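Local coordinates for GTP-binding protein (HflX) (Sulfolobus solfataricus, PDB 3KXI) that hydrolyses GTP specifically and associates with the 50S ribosomal subunit, with a possible role in protein synthesis or ribosome biogenesis, at residues 180-185 against 228-233; 175-180 against 257-262; 1-6 against 24-29; 269-274 against 310-315. All coordinates share one frame; numbering follows the deposited sequence.

Interaction 1 of 4, residues 180-185 against 228-233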
loop_
_atom_site.group_PDB
_atom_site.type_symbol
_atom_site.label_atom_id
_atom_site.label_comp_id
_atom_site.label_asym_id
_atom_site.label_seq_id
_atom_site.Cartn_x
_atom_site.Cartn_y
_atom_site.Cartn_z
ATOM N N PRO A 180 -4.372 -15.827 16.029
ATOM C CA PRO A 180 -5.127 -14.693 15.491
ATOM C C PRO A 180 -4.210 -13.787 14.684
ATOM O O PRO A 180 -3.124 -13.437 15.151
ATOM C CB PRO A 180 -5.594 -13.955 16.748
ATOM C CG PRO A 180 -5.566 -14.971 17.834
ATOM C CD PRO A 180 -4.429 -15.888 17.499
ATOM N N SER A 181 -4.628 -13.418 13.481
ATOM C CA SER A 181 -3.851 -12.472 12.698
ATOM C C SER A 181 -4.556 -11.115 12.600
ATOM O O SER A 181 -5.732 -11.024 12.240
ATOM C CB SER A 181 -3.491 -13.039 11.321
ATOM O OG SER A 181 -4.643 -13.331 10.557
ATOM N N ILE A 182 -3.814 -10.068 12.945
ATOM C CA ILE A 182 -4.335 -8.712 12.972
ATOM C C ILE A 182 -3.649 -7.853 11.915
ATOM O O ILE A 182 -2.466 -7.533 12.028
ATOM C CB ILE A 182 -4.147 -8.080 14.363
ATOM C CG1 ILE A 182 -4.853 -8.934 15.424
ATOM C CG2 ILE A 182 -4.656 -6.648 14.370
ATOM C CD1 ILE A 182 -4.688 -8.443 16.848
ATOM N N GLY A 183 -4.404 -7.486 10.887
ATOM C CA GLY A 183 -3.874 -6.703 9.792
ATOM C C GLY A 183 -3.875 -5.217 10.091
ATOM O O GLY A 183 -4.871 -4.658 10.558
ATOM N N ILE A 184 -2.743 -4.575 9.820
ATOM C CA ILE A 184 -2.624 -3.141 10.008
ATOM C C ILE A 184 -2.943 -2.433 8.704
ATOM O O ILE A 184 -2.265 -2.626 7.690
ATOM C CB ILE A 184 -1.221 -2.743 10.480
ATOM C CG1 ILE A 184 -0.839 -3.532 11.732
ATOM C CG2 ILE A 184 -1.158 -1.250 10.741
ATOM C CD1 ILE A 184 0.526 -3.186 12.265
ATOM N N VAL A 185 -3.989 -1.616 8.743
ATOM C CA VAL A 185 -4.479 -0.928 7.558
ATOM C C VAL A 185 -4.504 0.586 7.772
ATOM O O VAL A 185 -4.344 1.076 8.891
ATOM C CB VAL A 185 -5.884 -1.433 7.162
ATOM C CG1 VAL A 185 -5.855 -2.931 6.873
ATOM C CG2 VAL A 185 -6.889 -1.122 8.261
ATOM N N ILE A 228 0.522 -13.701 18.515
ATOM C CA ILE A 228 -0.359 -12.974 17.611
ATOM C C ILE A 228 0.342 -12.691 16.286
ATOM O O ILE A 228 1.436 -12.131 16.266
ATOM C CB ILE A 228 -0.795 -11.634 18.244
ATOM C CG1 ILE A 228 -1.174 -11.838 19.718
ATOM C CG2 ILE A 228 -1.931 -11.006 17.448
ATOM C CD1 ILE A 228 -1.455 -10.557 20.478
ATOM N N MET A 229 -0.281 -13.078 15.178
ATOM C CA MET A 229 0.284 -12.798 13.858
ATOM C C MET A 229 -0.052 -11.381 13.376
ATOM O O MET A 229 -1.221 -11.003 13.273
ATOM C CB MET A 229 -0.181 -13.837 12.833
ATOM C CG MET A 229 0.175 -13.506 11.383
ATOM S SD MET A 229 1.943 -13.520 11.016
ATOM C CE MET A 229 2.391 -15.173 11.533
ATOM N N LEU A 230 0.981 -10.596 13.086
ATOM C CA LEU A 230 0.785 -9.249 12.566
ATOM C C LEU A 230 1.040 -9.184 11.071
ATOM O O LEU A 230 1.918 -9.869 10.544
ATOM C CB LEU A 230 1.676 -8.240 13.290
ATOM C CG LEU A 230 1.122 -7.669 14.594
ATOM C CD1 LEU A 230 1.998 -6.518 15.072
ATOM C CD2 LEU A 230 -0.306 -7.206 14.394
ATOM N N VAL A 231 0.265 -8.349 10.392
ATOM C CA VAL A 231 0.405 -8.181 8.959
ATOM C C VAL A 231 0.507 -6.703 8.617
ATOM O O VAL A 231 -0.417 -5.939 8.881
ATOM C CB VAL A 231 -0.810 -8.763 8.215
ATOM C CG1 VAL A 231 -0.568 -8.754 6.718
ATOM C CG2 VAL A 231 -1.123 -10.176 8.711
ATOM N N ASP A 232 1.633 -6.289 8.046
ATOM C CA ASP A 232 1.663 -4.990 7.405
ATOM C C ASP A 232 0.952 -5.142 6.069
ATOM O O ASP A 232 1.450 -5.783 5.143
ATOM C CB ASP A 232 3.080 -4.470 7.194
ATOM C CG ASP A 232 3.093 -3.039 6.668
ATOM O OD1 ASP A 232 2.137 -2.287 6.964
ATOM O OD2 ASP A 232 4.050 -2.669 5.955
ATOM N N THR A 233 -0.232 -4.559 5.989
ATOM C CA THR A 233 -1.094 -4.716 4.837
ATOM C C THR A 233 -0.731 -3.661 3.799
ATOM O O THR A 233 0.010 -2.720 4.103
ATOM C CB THR A 233 -2.574 -4.614 5.293
ATOM O OG1 THR A 233 -3.144 -5.928 5.378
ATOM C CG2 THR A 233 -3.402 -3.745 4.371
#
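Ile182 meets Ile228 and Leu230 on one face of a parallel strand pair. Its CG1 branch lies anti to the carbonyl carbon (chi1 -58°), which directs CD1 obliquely across to Ile228 CG2, 3.8 Å away. From the position paired with Ile182, the CD2 branch of Leu230 reaches Ile182 CB at 3.9 Å. Ile184 extends this apolar face, which Phe196 of helix 192-199 covers. On the reverse face Ser181 CB rests against Met229 CG at 3.7 Å before the methionine chain bends away, and Val231 lies beside the backbone of Gly183. At the far end Val185 and Thr233 run side by side and point the same way, with Val185 CG1 3.6 Å from Thr233 CG2. Five backbone hydrogen bonds hold the register, from Met229 N to Pro180 O at the start to Thr233 N to Ile184 O at the end. The straightest joins Ile184 N to Val231 O (2.9 Å, 176° at the hydrogen). Asp232 belongs to the predicted GTP site, as in the DxxG motif of GTPases, and its OD2 is bonded to Thr193 OG1 close to the bound magnesium. The backbone bonding and the buried apolar face thus probably fix where this carboxylate stands beside the metal.

Interaction 2 of 4, residues 175-180 against 257-262; sequences KRNNIP and YSDALI
The carboxylate of Asp259 lies against the backbone of Pro180, its OD2 3.2 Å from Pro180 CA and 4.0 Å from Pro180 CB. No hydrogen bond passes between the two segments. The approach is explained one residue further on, where the same OD2 accepts the backbone N-H of Ser181, the first residue of strand 181-185. A chi1 of -57° places CG of Asp259 beside its own backbone N and sends the carboxylate across to the proline. Asn177, three residues before the proline, crosses obliquely, with its amide plane turned 76° from the carboxylate plane. Its ND2 stays 4.1 Å from Asp259 OD2, a loose polar approach at the surface. Beyond this first shell, Asp259 is also paired with Ser181 through the backbone, while the carbonyl of the preceding Ser258 is bonded by Lys293 NZ. Ile179 faces away from Asp259 and packs on Lys227 and Met229. The contact therefore joins the linker that follows helix 143-168 to the turn leading into strand 260-266, at the N-terminal ends of strands 181-185 and 260-266, neighbours in the middle of the G-domain sheet. Leu355 of helix 341-355 touches Asp259, and Leu351 of that helix packs on Ala260.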
loop_
_atom_site.group_PDB
_atom_site.type_symbol
_atom_site.label_atom_id
_atom_site.label_comp_id
_atom_site.label_asym_id
_atom_site.label_seq_id
_atom_site.Cartn_x
_atom_site.Cartn_y
_atom_site.Cartn_z
ATOM N N LYS A 175 -10.724 -20.668 5.961
ATOM C CA LYS A 175 -10.027 -21.505 6.934
ATOM C C LYS A 175 -9.722 -20.743 8.225
ATOM O O LYS A 175 -9.794 -19.514 8.269
ATOM C CB LYS A 175 -8.736 -22.078 6.337
ATOM C CG LYS A 175 -8.958 -23.005 5.151
ATOM C CD LYS A 175 -7.647 -23.583 4.635
ATOM C CE LYS A 175 -7.879 -24.510 3.450
ATOM N NZ LYS A 175 -6.599 -25.021 2.885
ATOM N N ARG A 176 -9.388 -21.485 9.277
ATOM C CA ARG A 176 -9.039 -20.883 10.554
ATOM C C ARG A 176 -7.537 -20.660 10.633
ATOM O O ARG A 176 -6.807 -20.936 9.679
ATOM N N ASN A 177 -7.080 -20.150 11.770
ATOM C CA ASN A 177 -5.658 -19.940 11.988
ATOM C C ASN A 177 -5.273 -20.317 13.406
ATOM O O ASN A 177 -6.018 -20.047 14.348
ATOM C CB ASN A 177 -5.278 -18.487 11.705
ATOM C CG ASN A 177 -5.488 -18.103 10.253
ATOM O OD1 ASN A 177 -4.999 -18.776 9.342
ATOM N ND2 ASN A 177 -6.218 -17.015 10.028
ATOM N N ASN A 178 -4.119 -20.958 13.550
ATOM C CA ASN A 178 -3.613 -21.308 14.869
ATOM C C ASN A 178 -3.603 -20.052 15.730
ATOM O O ASN A 178 -4.122 -20.029 16.851
ATOM C CB ASN A 178 -2.201 -21.896 14.759
ATOM C CG ASN A 178 -1.702 -22.483 16.073
ATOM O OD1 ASN A 178 -2.475 -23.031 16.860
ATOM N ND2 ASN A 178 -0.397 -22.374 16.312
ATOM N N ILE A 179 -3.029 -18.995 15.170
ATOM C CA ILE A 179 -2.857 -17.737 15.872
ATOM C C ILE A 179 -3.703 -16.655 15.212
ATOM O O ILE A 179 -3.772 -16.580 13.984
ATOM C CB ILE A 179 -1.365 -17.328 15.877
ATOM C CG1 ILE A 179 -0.587 -18.211 16.860
ATOM C CG2 ILE A 179 -1.210 -15.855 16.200
ATOM C CD1 ILE A 179 0.924 -18.095 16.752
ATOM N N PRO A 180 -4.372 -15.827 16.029
ATOM C CA PRO A 180 -5.127 -14.693 15.491
ATOM C C PRO A 180 -4.210 -13.787 14.684
ATOM O O PRO A 180 -3.124 -13.437 15.151
ATOM C CB PRO A 180 -5.594 -13.955 16.748
ATOM C CG PRO A 180 -5.566 -14.971 17.834
ATOM C CD PRO A 180 -4.429 -15.888 17.499
ATOM N N TYR A 257 -9.528 -11.561 5.378
ATOM C CA TYR A 257 -9.345 -12.857 6.017
ATOM C C TYR A 257 -8.579 -12.719 7.326
ATOM O O TYR A 257 -8.130 -13.710 7.903
ATOM C CB TYR A 257 -8.647 -13.838 5.072
ATOM C CG TYR A 257 -9.361 -14.003 3.750
ATOM C CD1 TYR A 257 -10.480 -14.824 3.636
ATOM C CD2 TYR A 257 -8.929 -13.324 2.617
ATOM C CE1 TYR A 257 -11.141 -14.967 2.428
ATOM C CE2 TYR A 257 -9.581 -13.462 1.406
ATOM C CZ TYR A 257 -10.685 -14.283 1.317
ATOM O OH TYR A 257 -11.330 -14.414 0.106
ATOM N N SER A 258 -8.435 -11.482 7.790
ATOM C CA SER A 258 -7.834 -11.225 9.089
ATOM C C SER A 258 -8.884 -11.409 10.175
ATOM O O SER A 258 -10.087 -11.343 9.910
ATOM C CB SER A 258 -7.248 -9.814 9.144
ATOM O OG SER A 258 -5.997 -9.751 8.478
ATOM N N ASP A 259 -8.424 -11.651 11.397
ATOM C CA ASP A 259 -9.324 -11.811 12.533
ATOM C C ASP A 259 -9.715 -10.451 13.100
ATOM O O ASP A 259 -10.870 -10.228 13.471
ATOM C CB ASP A 259 -8.675 -12.690 13.601
ATOM C CG ASP A 259 -8.280 -14.049 13.062
ATOM O OD1 ASP A 259 -9.188 -14.814 12.675
ATOM O OD2 ASP A 259 -7.068 -14.352 13.015
ATOM N N ALA A 260 -8.744 -9.545 13.154
ATOM C CA ALA A 260 -8.995 -8.156 13.522
ATOM C C ALA A 260 -8.186 -7.227 12.627
ATOM O O ALA A 260 -7.295 -7.666 11.904
ATOM C CB ALA A 260 -8.653 -7.917 14.985
ATOM N N LEU A 261 -8.509 -5.940 12.678
ATOM C CA LEU A 261 -7.764 -4.936 11.936
ATOM C C LEU A 261 -7.465 -3.726 12.806
ATOM O O LEU A 261 -8.345 -3.209 13.499
ATOM C CB LEU A 261 -8.543 -4.480 10.703
ATOM C CG LEU A 261 -8.786 -5.488 9.581
ATOM C CD1 LEU A 261 -9.559 -4.819 8.458
ATOM C CD2 LEU A 261 -7.474 -6.083 9.071
ATOM N N ILE A 262 -6.215 -3.276 12.763
ATOM C CA ILE A 262 -5.836 -2.009 13.369
ATOM C C ILE A 262 -5.820 -0.934 12.294
ATOM O O ILE A 262 -4.995 -0.978 11.379
ATOM C CB ILE A 262 -4.440 -2.074 14.008
ATOM C CG1 ILE A 262 -4.432 -3.053 15.182
ATOM C CG2 ILE A 262 -4.023 -0.692 14.483
ATOM C CD1 ILE A 262 -3.042 -3.515 15.580
#

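Interaction 3 of 4, residues 1-6 against 24-29; sequences MKTAAL and NYKVTS
Ala4 and Thr28 meet at a beta bulge, where the parallel register slips by one residue: Thr3 pairs with Lys26 and Ala4 with Val27, but Ala5 pairs with Ser29. The carbonyl oxygen of Ala4 accepts Thr28 N in the carbonyl plane at 3.2 Å, and Thr28 OG1 adds a weak bond to it. The methyl of the same threonine, CG2, packs 3.6 Å from Thr3 CB. Regular pairing continues on both sides of the slip. Ala4 N bonds to Lys26 O before it, and Leu6 N reaches Ser29 O at 2.8 Å after it.

Near the chain terminus Lys2 folds across the ring of Tyr25. A bend at chi3 (-68°) brings CE over one face of the ring, 3.4 Å from Tyr25 CE1, and leaves NZ 3.1 Å from Tyr25 OH. The hydroxyl is bonded to Glu92 OE2, with which Lys2 NZ forms a long, weak ion pair. Ala4 CB approaches the ring obliquely at 4.0 Å from Tyr25 CD1. A leucine in place of Tyr25 would probably leave Glu92 without its hydroxyl partner and the lysine chain without a flat surface to lie on.

The two strands belong to a beta-alpha-beta unit. Helix 13-22 ends in a Schellman motif at Asn24, and its Val20 packs on Tyr25 and Val27. Strand 26-32 is the outermost strand of the N-terminal parallel sheet within this chain. Strand 3-8 lies between it and strand 59-62, whose Thr59 and Ile61 touch the tyrosine.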
loop_
_atom_site.group_PDB
_atom_site.type_symbol
_atom_site.label_atom_id
_atom_site.label_comp_id
_atom_site.label_asym_id
_atom_site.label_seq_id
_atom_site.Cartn_x
_atom_site.Cartn_y
_atom_site.Cartn_z
ATOM N N MET A 1 16.252 -3.698 -1.009
ATOM C CA MET A 1 17.346 -2.872 -0.510
ATOM C C MET A 1 17.815 -1.905 -1.595
ATOM O O MET A 1 18.541 -0.951 -1.319
ATOM C CB MET A 1 18.501 -3.760 -0.030
ATOM C CG MET A 1 19.497 -3.073 0.897
ATOM S SD MET A 1 20.978 -2.480 0.052
ATOM C CE MET A 1 21.616 -4.004 -0.646
ATOM N N LYS A 2 17.377 -2.161 -2.825
ATOM C CA LYS A 2 17.711 -1.333 -3.983
ATOM C C LYS A 2 17.629 0.164 -3.686
ATOM O O LYS A 2 16.746 0.614 -2.959
ATOM C CB LYS A 2 16.771 -1.666 -5.148
ATOM C CG LYS A 2 16.715 -3.142 -5.514
ATOM C CD LYS A 2 15.413 -3.490 -6.223
ATOM C CE LYS A 2 14.223 -3.371 -5.277
ATOM N NZ LYS A 2 12.940 -3.700 -5.956
ATOM N N THR A 3 18.551 0.931 -4.259
ATOM C CA THR A 3 18.538 2.381 -4.096
ATOM C C THR A 3 17.797 3.031 -5.256
ATOM O O THR A 3 17.854 2.547 -6.387
ATOM C CB THR A 3 19.957 2.960 -4.010
ATOM O OG1 THR A 3 20.684 2.613 -5.195
ATOM C CG2 THR A 3 20.678 2.404 -2.796
ATOM N N ALA A 4 17.103 4.128 -4.974
ATOM C CA ALA A 4 16.244 4.749 -5.972
ATOM C C ALA A 4 16.393 6.261 -6.017
ATOM O O ALA A 4 16.633 6.912 -4.995
ATOM C CB ALA A 4 14.788 4.371 -5.721
ATOM N N ALA A 5 16.247 6.812 -7.218
ATOM C CA ALA A 5 16.153 8.252 -7.397
ATOM C C ALA A 5 14.694 8.620 -7.636
ATOM O O ALA A 5 14.100 8.220 -8.635
ATOM C CB ALA A 5 17.020 8.711 -8.562
ATOM N N LEU A 6 14.120 9.378 -6.708
ATOM C CA LEU A 6 12.711 9.733 -6.783
ATOM C C LEU A 6 12.483 11.101 -7.417
ATOM O O LEU A 6 13.071 12.100 -7.008
ATOM C CB LEU A 6 12.071 9.678 -5.390
ATOM C CG LEU A 6 10.647 10.221 -5.254
ATOM C CD1 LEU A 6 9.711 9.587 -6.277
ATOM C CD2 LEU A 6 10.126 10.017 -3.835
ATOM N N ASN A 24 10.262 -1.381 -0.844
ATOM C CA ASN A 24 11.599 -1.839 -0.476
ATOM C C ASN A 24 12.720 -1.154 -1.247
ATOM O O ASN A 24 13.716 -1.783 -1.616
ATOM C CB ASN A 24 11.701 -3.354 -0.621
ATOM C CG ASN A 24 10.762 -4.081 0.313
ATOM O OD1 ASN A 24 10.425 -3.574 1.385
ATOM N ND2 ASN A 24 10.329 -5.272 -0.087
ATOM N N TYR A 25 12.544 0.141 -1.488
ATOM C CA TYR A 25 13.594 0.957 -2.073
ATOM C C TYR A 25 14.143 1.932 -1.046
ATOM O O TYR A 25 13.394 2.512 -0.257
ATOM C CB TYR A 25 13.081 1.735 -3.283
ATOM C CG TYR A 25 12.816 0.893 -4.508
ATOM C CD1 TYR A 25 13.850 0.540 -5.367
ATOM C CD2 TYR A 25 11.530 0.464 -4.818
ATOM C CE1 TYR A 25 13.614 -0.222 -6.489
ATOM C CE2 TYR A 25 11.285 -0.301 -5.943
ATOM C CZ TYR A 25 12.330 -0.639 -6.773
ATOM O OH TYR A 25 12.090 -1.396 -7.889
ATOM N N LYS A 26 15.460 2.095 -1.060
ATOM C CA LYS A 26 16.119 3.137 -0.288
ATOM C C LYS A 26 16.198 4.416 -1.122
ATOM O O LYS A 26 16.928 4.470 -2.112
ATOM C CB LYS A 26 17.524 2.684 0.120
ATOM C CG LYS A 26 18.420 3.807 0.632
ATOM C CD LYS A 26 17.805 4.498 1.843
ATOM C CE LYS A 26 18.543 5.780 2.178
ATOM N NZ LYS A 26 17.894 6.504 3.303
ATOM N N VAL A 27 15.442 5.438 -0.729
ATOM C CA VAL A 27 15.446 6.706 -1.456
ATOM C C VAL A 27 16.725 7.477 -1.154
ATOM O O VAL A 27 16.833 8.131 -0.117
ATOM C CB VAL A 27 14.227 7.586 -1.099
ATOM C CG1 VAL A 27 14.255 8.882 -1.901
ATOM C CG2 VAL A 27 12.929 6.833 -1.349
ATOM N N THR A 28 17.695 7.389 -2.060
ATOM C CA THR A 28 18.984 8.041 -1.857
ATOM C C THR A 28 18.962 9.485 -2.346
ATOM O O THR A 28 19.784 10.301 -1.933
ATOM C CB THR A 28 20.128 7.274 -2.554
ATOM O OG1 THR A 28 19.866 7.191 -3.959
ATOM C CG2 THR A 28 20.253 5.872 -1.984
ATOM N N SER A 29 18.016 9.803 -3.222
ATOM C CA SER A 29 17.915 11.158 -3.747
ATOM C C SER A 29 16.523 11.480 -4.278
ATOM O O SER A 29 15.867 10.641 -4.901
ATOM C CB SER A 29 18.976 11.402 -4.825
ATOM O OG SER A 29 18.997 10.344 -5.765
#

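Interaction 4 of 4, residues 269-274 against 310-315; sequences FSENLL and YKKLDL
The carboxylate of Glu271 has Lys311 over one face and Lys312 at its edge. The Lys311 chain, bent at chi3, crosses at about a right angle, with its CD 3.6 Å above Glu271 CD. Its ammonium arrives from the same side, and NZ lies 3.5 Å from Glu271 OE1, a weak hydrogen bond within a salt bridge. Lys312 CG instead lies almost in the carboxylate plane, 3.4 Å from Glu271 OE2. A bend in the glutamate at chi2 (81°) turns this flat group toward both lysines and leaves its CG against Leu315 CD2 at 3.6 Å.

These groups sit on the first turns of helices 271-287 and 309-323. The two helices are the crossover connections of successive beta-alpha-beta units in the G-domain, the first linking strands 260-266 and 295-300, the second strands 295-300 and 327-332. The start of helix 271-287 would probably stabilise the charge of Glu271 further.

Lys312, extended beyond CG, crosses Leu274 at about a right angle, with Leu274 CD2 3.7 Å from Lys312 CB, and ends at the chain just before the helix. There NZ donates to Phe269 O at 3.0 Å, from a position 55° out of the carbonyl plane, and also to the carbonyl of Ser267. A methionine in its place would probably leave both carbonyls without this donor and the loop before helix 271-287 less firmly tied to its neighbour. Alongside, Leu274 CD2 and Leu315 CD2 come within 4.2 Å. The ring of Phe269 leads away from helix 309-323 and packs on Arg238.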
loop_
_atom_site.group_PDB
_atom_site.type_symbol
_atom_site.label_atom_id
_atom_site.label_comp_id
_atom_site.label_asym_id
_atom_site.label_seq_id
_atom_site.Cartn_x
_atom_site.Cartn_y
_atom_site.Cartn_z
ATOM N N PHE A 269 -3.789 15.581 10.371
ATOM C CA PHE A 269 -4.812 16.106 9.466
ATOM C C PHE A 269 -5.711 17.121 10.173
ATOM O O PHE A 269 -6.094 16.923 11.329
ATOM C CB PHE A 269 -5.693 14.977 8.913
ATOM C CG PHE A 269 -5.097 14.244 7.748
ATOM C CD1 PHE A 269 -4.616 14.932 6.649
ATOM C CD2 PHE A 269 -5.047 12.860 7.739
ATOM C CE1 PHE A 269 -4.072 14.253 5.570
ATOM C CE2 PHE A 269 -4.507 12.175 6.664
ATOM C CZ PHE A 269 -4.021 12.871 5.577
ATOM N N SER A 270 -6.051 18.204 9.478
ATOM C CA SER A 270 -7.060 19.130 9.979
ATOM C C SER A 270 -8.386 18.387 10.045
ATOM O O SER A 270 -8.577 17.392 9.342
ATOM C CB SER A 270 -7.179 20.361 9.075
ATOM O OG SER A 270 -7.562 20.009 7.754
ATOM N N GLU A 271 -9.300 18.857 10.887
ATOM C CA GLU A 271 -10.563 18.154 11.102
ATOM C C GLU A 271 -11.270 17.765 9.801
ATOM O O GLU A 271 -11.801 16.661 9.685
ATOM C CB GLU A 271 -11.502 18.964 12.000
ATOM C CG GLU A 271 -11.216 18.789 13.483
ATOM C CD GLU A 271 -10.058 19.643 13.960
ATOM O OE1 GLU A 271 -10.105 20.878 13.749
ATOM O OE2 GLU A 271 -9.108 19.086 14.553
ATOM N N ASN A 272 -11.277 18.670 8.830
ATOM C CA ASN A 272 -11.897 18.374 7.546
ATOM C C ASN A 272 -11.271 17.156 6.869
ATOM O O ASN A 272 -11.971 16.205 6.527
ATOM C CB ASN A 272 -11.859 19.597 6.622
ATOM C CG ASN A 272 -13.004 20.569 6.893
ATOM O OD1 ASN A 272 -12.947 21.742 6.508
ATOM N ND2 ASN A 272 -14.055 20.078 7.555
ATOM N N LEU A 273 -9.952 17.179 6.688
ATOM C CA LEU A 273 -9.248 16.040 6.105
ATOM C C LEU A 273 -9.363 14.799 6.989
ATOM O O LEU A 273 -9.414 13.670 6.493
ATOM C CB LEU A 273 -7.776 16.371 5.853
ATOM C CG LEU A 273 -7.479 17.232 4.625
ATOM C CD1 LEU A 273 -7.939 18.669 4.841
ATOM C CD2 LEU A 273 -5.994 17.188 4.315
ATOM N N LEU A 274 -9.403 15.019 8.299
ATOM C CA LEU A 274 -9.597 13.933 9.246
ATOM C C LEU A 274 -10.929 13.232 8.982
ATOM O O LEU A 274 -11.012 12.004 9.003
ATOM C CB LEU A 274 -9.552 14.467 10.678
ATOM C CG LEU A 274 -8.934 13.539 11.727
ATOM C CD1 LEU A 274 -7.619 12.973 11.204
ATOM C CD2 LEU A 274 -8.726 14.283 13.036
ATOM N N TYR A 310 -7.217 16.032 22.150
ATOM C CA TYR A 310 -8.567 15.765 22.646
ATOM C C TYR A 310 -9.626 15.929 21.566
ATOM O O TYR A 310 -10.436 15.032 21.331
ATOM C CB TYR A 310 -8.889 16.694 23.821
ATOM C CG TYR A 310 -8.322 16.220 25.141
ATOM C CD1 TYR A 310 -6.958 16.294 25.404
ATOM C CD2 TYR A 310 -9.151 15.697 26.124
ATOM C CE1 TYR A 310 -6.439 15.860 26.610
ATOM C CE2 TYR A 310 -8.643 15.259 27.330
ATOM C CZ TYR A 310 -7.287 15.342 27.570
ATOM O OH TYR A 310 -6.780 14.907 28.776
ATOM N N LYS A 311 -9.616 17.095 20.930
ATOM C CA LYS A 311 -10.553 17.438 19.868
ATOM C C LYS A 311 -10.567 16.360 18.775
ATOM O O LYS A 311 -11.615 15.794 18.450
ATOM C CB LYS A 311 -10.144 18.785 19.282
ATOM C CG LYS A 311 -11.073 19.400 18.258
ATOM C CD LYS A 311 -10.289 20.437 17.454
ATOM C CE LYS A 311 -11.108 21.671 17.128
ATOM N NZ LYS A 311 -10.222 22.777 16.662
ATOM N N LYS A 312 -9.392 16.080 18.218
ATOM C CA LYS A 312 -9.262 15.101 17.143
ATOM C C LYS A 312 -9.580 13.690 17.622
ATOM O O LYS A 312 -10.182 12.903 16.891
ATOM C CB LYS A 312 -7.853 15.142 16.544
ATOM C CG LYS A 312 -7.452 16.503 16.018
ATOM C CD LYS A 312 -6.120 16.458 15.291
ATOM C CE LYS A 312 -5.739 17.837 14.761
ATOM N NZ LYS A 312 -4.586 17.800 13.829
ATOM N N LEU A 313 -9.177 13.374 18.851
ATOM C CA LEU A 313 -9.405 12.040 19.401
ATOM C C LEU A 313 -10.896 11.760 19.586
ATOM O O LEU A 313 -11.379 10.665 19.288
ATOM C CB LEU A 313 -8.652 11.850 20.719
ATOM C CG LEU A 313 -8.873 10.507 21.423
ATOM C CD1 LEU A 313 -8.441 9.346 20.543
ATOM C CD2 LEU A 313 -8.138 10.457 22.752
ATOM N N ASP A 314 -11.628 12.754 20.072
ATOM C CA ASP A 314 -13.063 12.595 20.242
ATOM C C ASP A 314 -13.778 12.540 18.897
ATOM O O ASP A 314 -14.759 11.808 18.731
ATOM C CB ASP A 314 -13.643 13.727 21.087
ATOM C CG ASP A 314 -15.141 13.632 21.208
ATOM O OD1 ASP A 314 -15.838 14.438 20.551
ATOM O OD2 ASP A 314 -15.616 12.730 21.935
ATOM N N LEU A 315 -13.283 13.329 17.945
ATOM C CA LEU A 315 -13.844 13.366 16.602
ATOM C C LEU A 315 -13.727 11.994 15.952
ATOM O O LEU A 315 -14.711 11.431 15.480
ATOM C CB LEU A 315 -13.128 14.418 15.750
ATOM C CG LEU A 315 -13.527 14.476 14.273
ATOM C CD1 LEU A 315 -15.020 14.737 14.140
ATOM C CD2 LEU A 315 -12.732 15.529 13.518
#

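From the N terminus, interaction 3 closes first, a short loop round helix 13-22 that completes a beta-alpha-beta unit of the N-terminal domain. The chain then runs through its long helices to residues 175-180, where interaction 2 opens. Interaction 1, which shares Pro180, closes at 228-233, nested inside the loop that interaction 2 closes at 257-262. Together they join strands 226-232, 181-185 and 260-266 of the G-domain sheet and bring in the linker from the helical region. Strand 260-266 leads on to helix 271-287, where interaction 4 opens in series; it closes at 310-315, after the chain has passed through strand 295-300, and ties two crossover helices together. Interactions 2 and 3 lie on opposite sides of the chain's centre.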